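Local coordinates for protein CbbY (Rhodobacter sphaeroides, PDB 4UAS), which selectively removes phosphate from xylulose-1,5-bisphosphate, a potent inhibitor of Rubisco, in a magnesium-dependent reaction of the haloacid dehalogenase superfamily, at residues I5-D10 against I109-A114; T12-E17 against G89-R94; E18-A23 against E80-L85; V33-D38 against P66-I71; V140-D145 against R158-E163. One frame throughout, in Å; residues are numbered along the deposited sequence. Where two conformers were deposited one is given.

Contact 1 (I5-D10 against I109-A114); sequences ILFDVD and IRLAVA. With MG (magnesium ion), chain D; PO4 (phosphate ion), chain C.
Phe7 pairs with Val113 and Leu6 with Ala112 in a parallel ladder. Phe7 N donates to Ala112 O at 2.8 Å in a nearly straight bond. Ala112 N binds Ile5 O, Ile5 N binds Arg110 O, and Ala114 N binds Phe7 O. Apolar contacts flank the ladder. Ile5 and Leu111 lie side by side on one face, with Leu111 CD2 4.0 Å from Ile5 CB. The same methyl touches the ring edge of Phe7 at CE2. The ring edge also meets Ala112 O in plane. On the other face Leu6 CG packs on Ala112 CB. Past the strand end, Val9 CG2 touches Val113 CG1 at 3.6 Å. These are central strands of the Rossmann-like HAD core, and the DxDx(T/V) motif follows directly. Beyond the strands lies the metal site. Asp8 OD2 coordinates magnesium at 2.1 Å and accepts a hydrogen bond from Thr12. Asp10 O, phosphate O4, two waters and Asp176 also bind the metal. Asp8 is the inferred nucleophile and Asp10 the inferred proton donor. Asp10 N donates to phosphate O3 at 2.8 Å, and Val9 N binds the same oxygen. Asp10 OD2 lies 2.6 Å from phosphate O2. Asp10 OD1 is hydrogen-bonded to Thr16 OG1 and His20 NE2. An alanine in place of Asp10 would probably leave phosphate O2 without this close neighbour, and Thr16 OG1 and His20 NE2 without their shared partner.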
# COMPACT_ATOMS: atom_id res chain seq x y z
N ILE A 5 -15.10 2.25 2.79
CA ILE A 5 -13.93 2.78 2.11
C ILE A 5 -12.81 1.81 2.29
O ILE A 5 -12.51 1.38 3.41
CB ILE A 5 -13.53 4.19 2.67
CG1 ILE A 5 -14.71 5.15 2.76
CG2 ILE A 5 -12.40 4.75 1.85
CD1 ILE A 5 -14.45 6.39 3.60
N LEU A 6 -12.16 1.54 1.15
CA LEU A 6 -11.03 0.60 1.09
C LEU A 6 -9.77 1.39 0.76
O LEU A 6 -9.72 2.08 -0.26
CB LEU A 6 -11.29 -0.50 0.09
CG LEU A 6 -12.47 -1.39 0.43
CD1 LEU A 6 -13.77 -0.86 -0.07
CD2 LEU A 6 -12.27 -2.80 -0.15
N PHE A 7 -8.79 1.33 1.62
CA PHE A 7 -7.54 2.05 1.49
C PHE A 7 -6.38 1.18 1.10
O PHE A 7 -6.06 0.20 1.74
CB PHE A 7 -7.13 2.69 2.82
CG PHE A 7 -8.08 3.76 3.31
CD1 PHE A 7 -7.82 5.11 3.08
CD2 PHE A 7 -9.20 3.43 4.05
CE1 PHE A 7 -8.68 6.09 3.60
CE2 PHE A 7 -10.06 4.41 4.50
CZ PHE A 7 -9.78 5.72 4.30
N ASP A 8 -5.68 1.59 0.01
CA ASP A 8 -4.34 1.20 -0.22
C ASP A 8 -3.46 1.68 0.95
O ASP A 8 -3.83 2.61 1.65
CB ASP A 8 -3.89 1.83 -1.52
CG ASP A 8 -2.52 1.48 -1.95
OD1 ASP A 8 -2.20 0.26 -1.95
OD2 ASP A 8 -1.67 2.37 -2.15
N VAL A 9 -2.28 1.10 1.11
CA VAL A 9 -1.35 1.52 2.15
C VAL A 9 -0.19 2.37 1.61
O VAL A 9 -0.12 3.57 1.84
CB VAL A 9 -0.86 0.33 3.03
CG1 VAL A 9 0.20 0.77 4.02
CG2 VAL A 9 -2.03 -0.31 3.73
N ASP A 10 0.71 1.73 0.88
CA ASP A 10 1.94 2.40 0.45
C ASP A 10 1.64 3.48 -0.58
O ASP A 10 1.16 3.21 -1.66
CB ASP A 10 2.93 1.40 -0.12
CG ASP A 10 3.40 0.38 0.89
OD1 ASP A 10 3.82 0.80 1.99
OD2 ASP A 10 3.28 -0.84 0.58
N ILE A 109 -19.28 4.40 8.72
CA ILE A 109 -18.82 3.78 7.50
C ILE A 109 -17.70 2.77 7.84
O ILE A 109 -16.77 3.07 8.57
CB ILE A 109 -18.34 4.87 6.57
CG1 ILE A 109 -19.55 5.65 6.06
CG2 ILE A 109 -17.63 4.28 5.34
CD1 ILE A 109 -19.18 6.91 5.41
N ARG A 110 -17.79 1.56 7.32
CA ARG A 110 -16.77 0.57 7.64
C ARG A 110 -15.55 0.80 6.73
O ARG A 110 -15.64 1.18 5.58
CB ARG A 110 -17.32 -0.84 7.48
CG ARG A 110 -18.47 -1.10 8.43
CD ARG A 110 -18.91 -2.56 8.40
NE ARG A 110 -18.00 -3.40 9.21
CZ ARG A 110 -17.54 -4.61 8.84
NH1 ARG A 110 -17.94 -5.13 7.70
NH2 ARG A 110 -16.74 -5.34 9.59
N LEU A 111 -14.39 0.46 7.27
CA LEU A 111 -13.08 0.75 6.67
C LEU A 111 -12.27 -0.53 6.51
O LEU A 111 -12.19 -1.36 7.41
CB LEU A 111 -12.31 1.73 7.57
CG LEU A 111 -13.02 3.03 7.87
CD1 LEU A 111 -12.16 3.91 8.78
CD2 LEU A 111 -13.44 3.82 6.69
N ALA A 112 -11.57 -0.63 5.37
CA ALA A 112 -10.68 -1.73 5.09
C ALA A 112 -9.32 -1.21 4.62
O ALA A 112 -9.26 -0.15 3.94
CB ALA A 112 -11.24 -2.70 4.08
N VAL A 113 -8.29 -1.98 4.83
CA VAL A 113 -7.04 -1.92 4.09
C VAL A 113 -7.05 -3.04 3.05
O VAL A 113 -7.47 -4.14 3.34
CB VAL A 113 -5.84 -2.11 5.05
CG1 VAL A 113 -4.62 -2.69 4.43
CG2 VAL A 113 -5.58 -0.75 5.71
N ALA A 114 -6.57 -2.70 1.85
CA ALA A 114 -6.38 -3.65 0.77
C ALA A 114 -5.00 -3.37 0.18
O ALA A 114 -4.85 -2.36 -0.52
CB ALA A 114 -7.47 -3.54 -0.26
MG MG D . 0.14 2.06 -3.20
P PO4 C . 0.37 -1.14 -1.52
O1 PO4 C . -0.46 -2.26 -2.27
O2 PO4 C . 1.85 -1.69 -1.37
O3 PO4 C . -0.09 -0.78 -0.11
O4 PO4 C . 0.50 0.15 -2.39
O HOH W 1 1.79 2.17 -4.32
O HOH W 2 -0.97 1.08 -4.85

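Contact 2 (T12-E17 against G89-R94)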
# COMPACT_ATOMS: atom_id res chain seq x y z
N THR A 12 -0.49 5.84 -0.15
CA THR A 12 -1.87 6.26 0.03
C THR A 12 -2.07 6.74 1.45
O THR A 12 -2.38 7.94 1.68
CB THR A 12 -2.85 5.21 -0.47
OG1 THR A 12 -2.71 5.00 -1.85
CG2 THR A 12 -4.27 5.58 -0.17
N LEU A 13 -1.99 5.84 2.41
CA LEU A 13 -2.05 6.28 3.79
C LEU A 13 -0.86 7.19 4.14
O LEU A 13 -1.01 8.10 4.93
CB LEU A 13 -2.08 5.10 4.78
CG LEU A 13 -3.34 4.22 4.72
CD1 LEU A 13 -3.21 3.06 5.67
CD2 LEU A 13 -4.60 4.97 4.97
N ALA A 14 0.34 6.87 3.63
CA ALA A 14 1.57 7.52 3.97
C ALA A 14 2.53 7.31 2.83
O ALA A 14 2.45 6.31 2.14
CB ALA A 14 2.12 7.02 5.28
N GLU A 15 3.49 8.21 2.68
CA GLU A 15 4.62 8.03 1.76
C GLU A 15 5.65 7.12 2.46
O GLU A 15 6.42 7.56 3.33
CB GLU A 15 5.26 9.36 1.43
CG GLU A 15 4.60 10.09 0.30
CD GLU A 15 4.98 9.43 -1.17
OE1 GLU A 15 4.69 10.14 -2.13
OE2 GLU A 15 5.73 8.35 -1.44
N THR A 16 5.64 5.85 2.09
CA THR A 16 6.47 4.82 2.73
C THR A 16 7.57 4.31 1.87
O THR A 16 8.47 3.61 2.35
CB THR A 16 5.60 3.58 3.06
OG1 THR A 16 5.00 3.17 1.84
CG2 THR A 16 4.52 3.90 4.10
N GLU A 17 7.54 4.51 0.52
CA GLU A 17 8.44 3.75 -0.35
C GLU A 17 9.86 4.13 -0.18
O GLU A 17 10.73 3.22 -0.34
CB GLU A 17 8.04 3.77 -1.79
CG GLU A 17 6.80 2.89 -2.03
CD GLU A 17 6.96 1.40 -1.86
OE1 GLU A 17 8.04 0.84 -1.53
OE2 GLU A 17 5.94 0.70 -2.00
N GLY A 89 9.16 7.04 14.15
CA GLY A 89 8.14 8.10 14.24
C GLY A 89 8.21 9.20 13.21
O GLY A 89 7.55 10.25 13.33
N GLU A 90 9.08 9.05 12.21
CA GLU A 90 9.29 10.10 11.21
C GLU A 90 8.29 10.14 10.07
O GLU A 90 8.17 11.10 9.34
CB GLU A 90 10.67 10.01 10.64
CG GLU A 90 11.74 10.11 11.71
CD GLU A 90 11.79 11.50 12.34
OE1 GLU A 90 11.48 12.52 11.65
OE2 GLU A 90 12.15 11.57 13.55
N ILE A 91 7.57 9.06 9.86
CA ILE A 91 6.54 8.98 8.81
C ILE A 91 5.22 9.57 9.33
O ILE A 91 4.75 9.29 10.42
CB ILE A 91 6.34 7.53 8.35
CG1 ILE A 91 7.66 6.87 7.82
CG2 ILE A 91 5.28 7.42 7.29
CD1 ILE A 91 8.26 7.54 6.62
N ALA A 92 4.59 10.39 8.49
CA ALA A 92 3.26 10.99 8.76
C ALA A 92 2.24 10.46 7.80
O ALA A 92 2.56 10.07 6.68
CB ALA A 92 3.31 12.50 8.59
N LEU A 93 0.97 10.51 8.19
CA LEU A 93 -0.09 10.26 7.19
C LEU A 93 -0.10 11.31 6.11
O LEU A 93 0.21 12.49 6.34
CB LEU A 93 -1.47 10.25 7.86
CG LEU A 93 -1.66 9.19 8.94
CD1 LEU A 93 -2.93 9.45 9.73
CD2 LEU A 93 -1.71 7.81 8.26
N ARG A 94 -0.50 10.94 4.89
CA ARG A 94 -0.69 11.90 3.83
C ARG A 94 -1.80 12.89 4.22
O ARG A 94 -2.77 12.54 4.91
CB ARG A 94 -1.02 11.21 2.52
CG ARG A 94 0.19 10.47 1.93
CD ARG A 94 -0.04 10.05 0.47
NE ARG A 94 -0.19 11.22 -0.40
CZ ARG A 94 -0.65 11.17 -1.62
NH1 ARG A 94 -0.98 10.01 -2.19
NH2 ARG A 94 -0.85 12.32 -2.30
O HOH W 3 3.48 10.58 4.25
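Thr12 O lies against the aliphatic part of Arg94, 3.4 Å from Arg94 CD. The arginine chain bends at chi3 (65°), which turns NE away from the straight line of the chain. The edge of its guanidinium then comes near Thr12 CA, and NH1 bonds to Gly11 O and Ser194 O. Thr12 OG1 points to the metal site instead and bonds to Asp8. At Leu13 the carbonyl O takes the direct hydrogen bond of this contact, from Arg94 N at 2.9 Å. Leu93 CA and CD2 also crowd this oxygen, with Leu93 CD2 at 3.4 Å from Leu13 O. Ala14 CB touches both Ala92 O and Ile91 CG2, the methyl 3.8 Å from Ala14 CB. Ala14 CA rests on Arg94 CG. Glu15 N is linked to Ala92 O through one water, which accepts from the amide at 2.8 Å and donates to the carbonyl. Glu15 O touches Ile91 CD1. The 12-17 segment carries the threonine of the HAD-type DxDx(T/V) motif and runs into helix 17-31. The 89-94 segment joins helix 71-87 to helix 97-107. Leu125 of helix 119-129 packs on Leu13 and Ala14. From helix 97-107, Ile97 meets Leu13 and Ala98 meets Leu93.

Contact 3 (E18-A23 against E80-L85); sequences ELHRRA and ERFVAL
Two helices of the helical cap region, 17-31 and 71-87, pack here beside the substrate site, their short segments at 130° and 8.9 Å apart at the axes. His20 and Phe82 form an offset stack. Their planes are 3° from parallel and the centroids lie 3.9 Å apart. Phe82 CE1 sits over the centre of the imidazole. With Phe82 CG anti to the backbone N (chi1 -179°), the ring starts out on the side where His20 lies. His20 is also gripped at both nitrogens, ND1 by Lys78 and NE2 by Asp10, which should fix the ring's rotation. Leu19 CD2 meets Phe82 CE1 at 3.9 Å, the two side chains crossing at about a right angle. Leu19 CD1 touches Leu85 CB. Leu85 CD2 lies over the centre of the Arg22 guanidinium, 3.5 Å from Arg22 CZ. Arg22 NE pairs with Glu26. Ala23 CB packs on Phe82 CB at 4.0 Å and on Leu85 CD1. Around the pair, Asn121 of helix 119-129 touches His20 and Phe82, and Tyr42 of helix 39-45 touches His20.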
# COMPACT_ATOMS: atom_id res chain seq x y z
N GLU A 18 10.25 5.37 0.15
CA GLU A 18 11.65 5.62 0.38
C GLU A 18 12.10 4.90 1.62
O GLU A 18 13.27 4.49 1.71
CB GLU A 18 11.91 7.12 0.47
CG GLU A 18 12.14 7.80 -0.81
CD GLU A 18 13.41 7.29 -1.50
OE1 GLU A 18 13.32 6.27 -2.10
OE2 GLU A 18 14.49 8.02 -1.53
N LEU A 19 11.25 4.75 2.64
CA LEU A 19 11.62 3.98 3.80
C LEU A 19 11.76 2.50 3.46
O LEU A 19 12.66 1.82 3.99
CB LEU A 19 10.61 4.22 4.95
CG LEU A 19 11.15 3.85 6.35
CD1 LEU A 19 12.19 4.89 6.79
CD2 LEU A 19 10.00 3.87 7.35
N HIS A 20 10.87 1.94 2.66
CA HIS A 20 11.05 0.60 2.17
C HIS A 20 12.37 0.46 1.45
O HIS A 20 13.09 -0.52 1.66
CB HIS A 20 9.92 0.19 1.21
CG HIS A 20 8.63 -0.15 1.88
ND1 HIS A 20 8.49 -1.27 2.65
CD2 HIS A 20 7.43 0.49 1.87
CE1 HIS A 20 7.25 -1.29 3.11
NE2 HIS A 20 6.59 -0.26 2.65
N ARG A 21 12.73 1.39 0.56
CA ARG A 21 13.99 1.33 -0.18
C ARG A 21 15.17 1.31 0.75
O ARG A 21 16.10 0.49 0.59
CB ARG A 21 14.08 2.46 -1.20
CG ARG A 21 15.30 2.33 -2.14
CD ARG A 21 15.33 3.43 -3.19
NE ARG A 21 15.62 4.75 -2.69
CZ ARG A 21 16.83 5.29 -2.62
NH1 ARG A 21 17.90 4.64 -2.99
NH2 ARG A 21 16.96 6.53 -2.16
N ARG A 22 15.15 2.14 1.78
CA ARG A 22 16.19 2.16 2.80
C ARG A 22 16.25 0.79 3.47
O ARG A 22 17.34 0.26 3.71
CB ARG A 22 15.94 3.28 3.82
CG ARG A 22 16.90 3.31 5.00
CD ARG A 22 16.66 4.50 5.92
NE ARG A 22 17.58 4.38 7.05
CZ ARG A 22 17.46 5.12 8.15
NH1 ARG A 22 16.53 6.00 8.25
NH2 ARG A 22 18.26 4.92 9.16
N ALA A 23 15.12 0.24 3.89
CA ALA A 23 15.11 -1.04 4.57
C ALA A 23 15.71 -2.13 3.67
O ALA A 23 16.45 -3.00 4.12
CB ALA A 23 13.72 -1.42 5.00
N GLU A 80 11.56 -6.83 9.17
CA GLU A 80 11.97 -6.46 10.52
C GLU A 80 12.62 -5.08 10.52
O GLU A 80 12.36 -4.25 11.41
CB GLU A 80 12.89 -7.51 11.07
CG GLU A 80 12.19 -8.86 11.33
CD GLU A 80 13.15 -9.98 11.65
OE1 GLU A 80 14.39 -9.75 11.67
OE2 GLU A 80 12.66 -11.11 11.85
N ARG A 81 13.48 -4.80 9.54
CA ARG A 81 14.14 -3.49 9.47
C ARG A 81 13.13 -2.38 9.21
O ARG A 81 13.22 -1.33 9.85
CB ARG A 81 15.29 -3.47 8.45
CG ARG A 81 16.54 -4.25 8.82
CD ARG A 81 17.73 -4.10 7.86
NE ARG A 81 18.89 -4.76 8.39
CZ ARG A 81 19.86 -4.13 9.07
NH1 ARG A 81 20.90 -4.82 9.53
NH2 ARG A 81 19.85 -2.81 9.24
N PHE A 82 12.20 -2.60 8.28
CA PHE A 82 11.17 -1.59 8.03
C PHE A 82 10.34 -1.30 9.28
O PHE A 82 10.05 -0.14 9.58
CB PHE A 82 10.27 -2.06 6.91
CG PHE A 82 9.17 -1.08 6.56
CD1 PHE A 82 9.43 0.01 5.72
CD2 PHE A 82 7.91 -1.19 7.09
CE1 PHE A 82 8.45 0.86 5.41
CE2 PHE A 82 6.95 -0.33 6.78
CZ PHE A 82 7.19 0.71 5.95
N VAL A 83 9.92 -2.36 9.98
CA VAL A 83 9.15 -2.18 11.19
C VAL A 83 9.90 -1.30 12.21
O VAL A 83 9.34 -0.43 12.85
CB VAL A 83 8.76 -3.56 11.75
CG1 VAL A 83 8.22 -3.48 13.20
CG2 VAL A 83 7.74 -4.23 10.85
N ALA A 84 11.21 -1.56 12.37
CA ALA A 84 12.02 -0.79 13.30
C ALA A 84 12.13 0.67 12.83
O ALA A 84 11.99 1.61 13.63
CB ALA A 84 13.40 -1.38 13.49
N LEU A 85 12.34 0.87 11.52
CA LEU A 85 12.45 2.23 11.00
C LEU A 85 11.16 3.01 11.16
O LEU A 85 11.18 4.20 11.50
CB LEU A 85 12.92 2.22 9.55
CG LEU A 85 14.36 1.82 9.23
CD1 LEU A 85 14.55 1.51 7.75
CD2 LEU A 85 15.29 2.91 9.70

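Contact 4 (V33-D38 against P66-I71); sequences VDWFWD and PAPLPI
Trp35 NE1 donates a hydrogen bond to Asp65 O, just ahead of the 66-71 segment. This pins the indole beside that segment, where the contact itself is apolar. The benzene edge of Trp35 meets the backbone of Ala67. Trp35 CZ2 lies 3.7 Å from Ala67 CA, and Ala67 N lies in the ring plane. Trp35 CH2 touches Ala67 CB at 4.0 Å. Val33 CG1 packs on Pro68 CD at 3.6 Å, and the two side chains cross at about a right angle. The other methyl, Val33 CG2, sits over one face of the indole, toward its rim. An alanine in place of Trp35 would probably open a gap beside Ala67 and leave Asp65 O without its indole partner. This small surface contact of the helical cap region joins the loop after helix 17-31 to the loop before helix 71-87. Phe28 of helix 17-31 and Phe58 of helix 51-61 meet Trp35 edge-to-face, while Leu59 of helix 51-61 and Ile74 of helix 71-87 also touch it.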
# COMPACT_ATOMS: atom_id res chain seq x y z
N VAL A 33 25.90 -8.66 0.73
CA VAL A 33 25.79 -8.68 -0.72
C VAL A 33 26.04 -7.29 -1.27
O VAL A 33 25.91 -6.29 -0.54
CB VAL A 33 24.46 -9.26 -1.26
CG1 VAL A 33 24.35 -10.73 -0.97
CG2 VAL A 33 23.26 -8.47 -0.74
N ASP A 34 26.40 -7.19 -2.54
CA ASP A 34 26.70 -5.96 -3.21
C ASP A 34 25.48 -5.24 -3.79
O ASP A 34 25.61 -4.11 -4.33
CB ASP A 34 27.78 -6.15 -4.28
CG ASP A 34 27.38 -6.97 -5.44
OD1 ASP A 34 26.44 -7.74 -5.35
OD2 ASP A 34 28.03 -6.85 -6.52
N TRP A 35 24.31 -5.77 -3.60
CA TRP A 35 23.10 -5.21 -4.20
C TRP A 35 22.78 -3.86 -3.58
O TRP A 35 22.91 -3.65 -2.38
CB TRP A 35 21.87 -6.14 -3.96
CG TRP A 35 22.10 -7.57 -4.22
CD1 TRP A 35 23.01 -8.17 -5.07
CD2 TRP A 35 21.33 -8.62 -3.68
NE1 TRP A 35 22.88 -9.52 -5.00
CE2 TRP A 35 21.84 -9.83 -4.17
CE3 TRP A 35 20.24 -8.64 -2.79
CZ2 TRP A 35 21.30 -11.07 -3.81
CZ3 TRP A 35 19.72 -9.89 -2.39
CH2 TRP A 35 20.22 -11.09 -2.93
N PHE A 36 22.32 -2.92 -4.43
CA PHE A 36 21.95 -1.60 -3.94
C PHE A 36 20.95 -1.02 -4.96
O PHE A 36 21.24 -1.01 -6.16
CB PHE A 36 23.18 -0.67 -3.82
CG PHE A 36 22.81 0.66 -3.36
CD1 PHE A 36 22.60 0.89 -1.96
CD2 PHE A 36 22.55 1.68 -4.17
CE1 PHE A 36 22.23 2.11 -1.45
CE2 PHE A 36 22.15 2.90 -3.70
CZ PHE A 36 21.97 3.15 -2.34
N TRP A 37 19.79 -0.63 -4.47
CA TRP A 37 18.75 -0.07 -5.29
C TRP A 37 18.65 1.45 -5.17
O TRP A 37 18.26 1.98 -4.13
CB TRP A 37 17.40 -0.69 -4.91
CG TRP A 37 17.31 -2.18 -5.17
CD1 TRP A 37 18.12 -2.93 -5.88
CD2 TRP A 37 16.24 -3.04 -4.71
NE1 TRP A 37 17.70 -4.24 -5.90
CE2 TRP A 37 16.53 -4.33 -5.20
CE3 TRP A 37 15.08 -2.86 -3.95
CZ2 TRP A 37 15.69 -5.41 -4.96
CZ3 TRP A 37 14.28 -3.96 -3.71
CH2 TRP A 37 14.56 -5.21 -4.21
N ASP A 38 19.10 2.14 -6.22
CA ASP A 38 18.94 3.58 -6.29
C ASP A 38 17.51 3.93 -6.67
O ASP A 38 16.72 3.06 -7.02
CB ASP A 38 20.03 4.27 -7.13
CG ASP A 38 20.07 3.88 -8.56
OD1 ASP A 38 19.04 3.52 -9.18
OD2 ASP A 38 21.24 3.98 -9.15
N PRO A 66 25.27 -13.70 -5.97
CA PRO A 66 24.08 -14.60 -5.87
C PRO A 66 23.42 -14.44 -4.52
O PRO A 66 24.04 -14.05 -3.55
CB PRO A 66 24.69 -15.98 -6.04
CG PRO A 66 26.05 -15.85 -5.60
CD PRO A 66 26.52 -14.46 -5.92
N ALA A 67 22.13 -14.74 -4.44
CA ALA A 67 21.45 -14.66 -3.15
C ALA A 67 22.08 -15.63 -2.14
O ALA A 67 22.23 -16.81 -2.44
CB ALA A 67 19.99 -15.02 -3.32
N PRO A 68 22.41 -15.15 -0.94
CA PRO A 68 23.03 -16.05 0.05
C PRO A 68 22.03 -16.69 1.03
O PRO A 68 22.40 -17.57 1.75
CB PRO A 68 23.93 -15.08 0.83
CG PRO A 68 23.12 -13.84 0.92
CD PRO A 68 22.46 -13.74 -0.47
N LEU A 69 20.73 -16.36 0.92
CA LEU A 69 19.66 -16.90 1.70
C LEU A 69 18.46 -17.05 0.78
O LEU A 69 18.34 -16.36 -0.25
CB LEU A 69 19.21 -15.90 2.81
CG LEU A 69 20.11 -15.48 3.88
CD1 LEU A 69 19.36 -14.62 4.86
CD2 LEU A 69 20.62 -16.69 4.62
N PRO A 70 17.46 -17.87 1.18
CA PRO A 70 16.21 -17.90 0.44
C PRO A 70 15.56 -16.51 0.45
O PRO A 70 15.71 -15.76 1.41
CB PRO A 70 15.34 -18.89 1.23
CG PRO A 70 16.36 -19.82 1.89
CD PRO A 70 17.48 -18.88 2.27
N ILE A 71 14.81 -16.20 -0.62
CA ILE A 71 14.12 -14.91 -0.72
C ILE A 71 13.26 -14.66 0.47
O ILE A 71 13.17 -13.55 0.98
CB ILE A 71 13.32 -14.83 -2.00
CG1 ILE A 71 14.28 -14.80 -3.23
CG2 ILE A 71 12.37 -13.64 -1.99
CD1 ILE A 71 13.54 -14.93 -4.56

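Contact 5 (V140-D145 against R158-E163); sequences VIAAGD and RLALRE
This is a buried strand-on-helix contact at the margin of the HAD core sheet. Strand 140-142, the outermost strand on its side, is covered on one face by helix 155-164. The short segments run nearly antiparallel, at 159°, with axes 8.0 Å apart. Small side chains make the close approach. Ala142 CB meets Ala160 CB at 3.9 Å, and their CA atoms are 5.6 Å apart. Leu159 CD2 comes to the same methyl, also 3.9 Å from Ala142 CB. Val140 uses both branches on Glu163: Val140 CG1 is 3.8 Å from Glu163 CB, and CG2 is almost as near. The two side chains cross obliquely. Val140 CG1 also touches Ala160 O. The chain of Glu163 is extended beyond CG, and one water bridges its carboxylate to the backbone, donating to Glu163 OE2 at 2.6 Å and to Ile141 O at 2.9 Å. The link across the contact is therefore indirect where it is polar. Strand 140-142 bonds along its inner edge to strand 110-114. Ile156 and Leu164 of helix 155-164 extend the packing onto Ala142 and Val140, and Ile141, which points away from the helix, touches Ala134 and Arg135.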
# COMPACT_ATOMS: atom_id res chain seq x y z
N VAL A 140 -11.47 -4.34 8.52
CA VAL A 140 -10.99 -5.44 7.70
C VAL A 140 -9.60 -5.11 7.22
O VAL A 140 -9.33 -3.98 6.78
CB VAL A 140 -11.92 -5.65 6.48
CG1 VAL A 140 -11.30 -6.57 5.42
CG2 VAL A 140 -13.28 -6.23 6.92
N ILE A 141 -8.67 -6.08 7.32
CA ILE A 141 -7.32 -5.91 6.82
C ILE A 141 -7.04 -7.03 5.85
O ILE A 141 -6.96 -8.21 6.23
CB ILE A 141 -6.24 -5.86 7.94
CG1 ILE A 141 -6.55 -4.67 8.88
CG2 ILE A 141 -4.84 -5.74 7.37
CD1 ILE A 141 -5.74 -4.66 10.14
N ALA A 142 -6.88 -6.71 4.58
CA ALA A 142 -6.55 -7.62 3.52
C ALA A 142 -5.12 -7.24 3.06
O ALA A 142 -4.94 -6.16 2.47
CB ALA A 142 -7.57 -7.55 2.39
N ALA A 143 -4.15 -8.11 3.32
CA ALA A 143 -2.72 -7.76 3.14
C ALA A 143 -1.92 -8.94 2.62
O ALA A 143 -2.31 -10.10 2.78
CB ALA A 143 -2.14 -7.23 4.43
N GLY A 144 -0.78 -8.66 2.03
CA GLY A 144 0.31 -9.63 1.89
C GLY A 144 -0.11 -10.84 1.06
O GLY A 144 -0.67 -10.74 0.01
N ASP A 145 0.18 -12.00 1.62
CA ASP A 145 -0.04 -13.27 0.97
C ASP A 145 -1.40 -13.85 1.27
O ASP A 145 -1.65 -15.04 1.08
CB ASP A 145 1.09 -14.24 1.31
CG ASP A 145 2.46 -13.80 0.85
OD1 ASP A 145 2.67 -12.68 0.22
OD2 ASP A 145 3.44 -14.49 1.14
N ARG A 158 -11.28 -8.07 -3.78
CA ARG A 158 -12.38 -9.04 -3.65
C ARG A 158 -12.42 -9.68 -2.28
O ARG A 158 -13.51 -9.86 -1.72
CB ARG A 158 -12.27 -10.08 -4.75
CG ARG A 158 -12.46 -9.51 -6.14
CD ARG A 158 -12.23 -10.52 -7.25
NE ARG A 158 -12.49 -9.93 -8.55
CZ ARG A 158 -11.81 -10.12 -9.64
NH1 ARG A 158 -10.71 -10.90 -9.68
NH2 ARG A 158 -12.23 -9.51 -10.73
N LEU A 159 -11.26 -9.99 -1.73
CA LEU A 159 -11.19 -10.54 -0.36
C LEU A 159 -11.75 -9.53 0.62
O LEU A 159 -12.61 -9.84 1.45
CB LEU A 159 -9.73 -10.90 -0.05
CG LEU A 159 -9.43 -11.18 1.42
CD1 LEU A 159 -10.26 -12.25 2.01
CD2 LEU A 159 -7.94 -11.34 1.63
N ALA A 160 -11.26 -8.27 0.56
CA ALA A 160 -11.70 -7.26 1.48
C ALA A 160 -13.20 -7.06 1.40
O ALA A 160 -13.87 -6.89 2.44
CB ALA A 160 -10.96 -5.96 1.19
N LEU A 161 -13.72 -6.98 0.20
CA LEU A 161 -15.17 -6.78 0.03
C LEU A 161 -15.99 -7.95 0.58
O LEU A 161 -17.08 -7.73 1.15
CB LEU A 161 -15.51 -6.56 -1.41
CG LEU A 161 -15.12 -5.20 -1.99
CD1 LEU A 161 -15.19 -5.25 -3.51
CD2 LEU A 161 -16.01 -4.13 -1.44
N ARG A 162 -15.53 -9.18 0.42
CA ARG A 162 -16.21 -10.32 0.98
C ARG A 162 -16.26 -10.21 2.49
O ARG A 162 -17.27 -10.48 3.15
CB ARG A 162 -15.61 -11.64 0.50
CG ARG A 162 -16.48 -12.83 0.99
CD ARG A 162 -16.12 -14.16 0.50
NE ARG A 162 -14.82 -14.34 0.71
CZ ARG A 162 -13.76 -14.26 -0.19
NH1 ARG A 162 -13.73 -14.19 -1.51
NH2 ARG A 162 -12.66 -14.35 0.38
N GLU A 163 -15.14 -9.86 3.11
CA GLU A 163 -15.07 -9.72 4.56
C GLU A 163 -15.90 -8.57 5.06
O GLU A 163 -16.52 -8.68 6.11
CB GLU A 163 -13.62 -9.60 5.03
CG GLU A 163 -12.85 -10.87 4.83
CD GLU A 163 -11.56 -11.01 5.54
OE1 GLU A 163 -11.57 -11.66 6.60
OE2 GLU A 163 -10.59 -10.49 5.04
O HOH W 4 -8.58 -10.61 6.70

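Overall arrangement
From the N terminus, strand 4-7 leads to the metal site and is joined by strand 110-114 in contact 1, which closes the longest loop. Contact 2 closes a shorter loop within it, contact 3 one within that, and contact 4 the innermost. No loops cross. This series leads from the core sheet through the 12-17 loop to the helical region, where contact 4 lies about 32 Å from contact 1 between centres. Asp10 OD1 joins contact 1 to contact 2 through Thr16 and to contact 3 through His20. Arg21 NH1 meets Trp37 O between contacts 3 and 4. Contact 5 then closes a short loop of its own, laying helix 155-164 on strand 140-142, neighbour of strand 110-114.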